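Local structure of LYND (Lyngbya aestuarii, 4V1T) at residues Pro566-Leu570 with Gly571-Glu575. The protein probably catalyses the ATP-dependent cyclodehydration of cysteine residues in cyanobactin precursor peptides to give thiazolines. Numbering follows the deposited sequence.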
loop_
_atom_site.group_PDB
_atom_site.type_symbol
_atom_site.label_atom_id
_atom_site.label_comp_id
_atom_site.label_asym_id
_atom_site.label_seq_id
_atom_site.Cartn_x
_atom_site.Cartn_y
_atom_site.Cartn_z
ATOM N N PRO B 566 13.353 -34.649 -22.980
ATOM C CA PRO B 566 14.240 -34.826 -21.829
ATOM C C PRO B 566 13.934 -33.853 -20.692
ATOM O O PRO B 566 13.477 -32.738 -20.952
ATOM C CB PRO B 566 15.622 -34.544 -22.417
ATOM C CG PRO B 566 15.362 -33.559 -23.501
ATOM C CD PRO B 566 14.012 -33.920 -24.077
ATOM N N ALA B 567 14.196 -34.265 -19.455
ATOM C CA ALA B 567 14.049 -33.372 -18.310
ATOM C C ALA B 567 15.217 -32.394 -18.230
ATOM O O ALA B 567 16.188 -32.495 -18.988
ATOM C CB ALA B 567 13.947 -34.160 -17.010
ATOM N N VAL B 568 15.101 -31.462 -17.290
ATOM C CA VAL B 568 16.126 -30.450 -17.045
ATOM C C VAL B 568 16.706 -30.631 -15.650
ATOM O O VAL B 568 15.973 -30.624 -14.663
ATOM C CB VAL B 568 15.550 -29.024 -17.184
ATOM C CG1 VAL B 568 16.636 -27.978 -16.977
ATOM C CG2 VAL B 568 14.903 -28.848 -18.555
ATOM N N ASP B 569 18.023 -30.801 -15.573
ATOM C CA ASP B 569 18.722 -30.821 -14.297
ATOM C C ASP B 569 18.727 -29.412 -13.724
ATOM O O ASP B 569 19.523 -28.556 -14.130
ATOM C CB ASP B 569 20.147 -31.340 -14.461
ATOM C CG ASP B 569 20.947 -31.286 -13.166
ATOM O OD1 ASP B 569 20.351 -31.151 -12.077
ATOM O OD2 ASP B 569 22.187 -31.374 -13.249
ATOM N N LEU B 570 17.832 -29.181 -12.773
ATOM C CA LEU B 570 17.658 -27.862 -12.194
ATOM C C LEU B 570 18.780 -27.517 -11.230
ATOM O O LEU B 570 18.881 -26.381 -10.795
ATOM C CB LEU B 570 16.312 -27.784 -11.482
ATOM C CG LEU B 570 15.097 -27.991 -12.393
ATOM C CD1 LEU B 570 13.829 -28.121 -11.567
ATOM C CD2 LEU B 570 14.957 -26.854 -13.391
ATOM N N GLY B 571 19.622 -28.494 -10.909
ATOM C CA GLY B 571 20.767 -28.262 -10.034
ATOM C C GLY B 571 22.034 -27.882 -10.786
ATOM O O GLY B 571 23.125 -27.904 -10.212
ATOM N N SER B 572 21.895 -27.527 -12.064
ATOM C CA SER B 572 23.043 -27.151 -12.902
ATOM C C SER B 572 22.985 -25.707 -13.403
ATOM O O SER B 572 23.839 -25.285 -14.174
ATOM C CB SER B 572 23.161 -28.106 -14.097
ATOM O OG SER B 572 22.108 -27.919 -15.030
ATOM N N PHE B 573 21.988 -24.950 -12.958
ATOM C CA PHE B 573 21.805 -23.564 -13.403
ATOM C C PHE B 573 22.296 -22.514 -12.401
ATOM O O PHE B 573 22.177 -21.308 -12.625
ATOM C CB PHE B 573 20.334 -23.326 -13.723
ATOM C CG PHE B 573 19.903 -23.953 -15.009
ATOM C CD1 PHE B 573 19.460 -25.270 -15.041
ATOM C CD2 PHE B 573 19.968 -23.238 -16.193
ATOM C CE1 PHE B 573 19.077 -25.852 -16.232
ATOM C CE2 PHE B 573 19.591 -23.816 -17.383
ATOM C CZ PHE B 573 19.145 -25.126 -17.403
ATOM N N ASN B 574 22.858 -22.968 -11.294
ATOM C CA ASN B 574 23.407 -22.053 -10.310
ATOM C C ASN B 574 22.307 -21.175 -9.715
ATOM O O ASN B 574 22.569 -20.084 -9.229
ATOM C CB ASN B 574 24.492 -21.184 -10.962
ATOM C CG ASN B 574 25.733 -21.049 -10.106
ATOM O OD1 ASN B 574 25.677 -21.112 -8.877
ATOM N ND2 ASN B 574 26.874 -20.870 -10.761
ATOM N N GLU B 575 21.075 -21.669 -9.762
ATOM C CA GLU B 575 19.922 -20.965 -9.218
ATOM C C GLU B 575 19.311 -21.781 -8.082
ATOM O O GLU B 575 18.705 -22.823 -8.329
ATOM C CB GLU B 575 18.875 -20.739 -10.308
ATOM C CG GLU B 575 17.742 -19.820 -9.890
ATOM C CD GLU B 575 18.242 -18.446 -9.552
ATOM O OE1 GLU B 575 18.951 -17.856 -10.392
ATOM O OE2 GLU B 575 17.935 -17.972 -8.444
#
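The carbonyl oxygen D569 O takes two hydrogen bonds from S572. The shorter runs from the hydroxyl, with S572 OG 2.8 Å from D569 O and 19° off the carbonyl plane. The chi1 of S572 is 70°, which sets OG between its own N and carbonyl carbon and points it back to D569 O. The second bond, from S572 N to D569 O, is weak at 3.3 Å. S572 OG also receives a weak bond from A686 N. The D569 side chain also takes the amide two residues on: G571 N sits 3.0 Å from D569 OD1 and meets it from above the carboxylate plane. With chi1 at 176° the carboxylate of D569 extends away from its own N and reaches G571 N. With an alanine here, G571 N would probably lose this acceptor, and the turn would rest on the S572 bonds alone within this loop segment. On the buried side, V568 CG1 lies 3.3 Å from F573 CE1, the two side chains crossing at about a right angle. Both also touch I634 of helix 630-649. D569-S572 is a type I beta turn with an Asx turn at its start, in the loop joining helices 538-561 and 576-587 of the YcaO region.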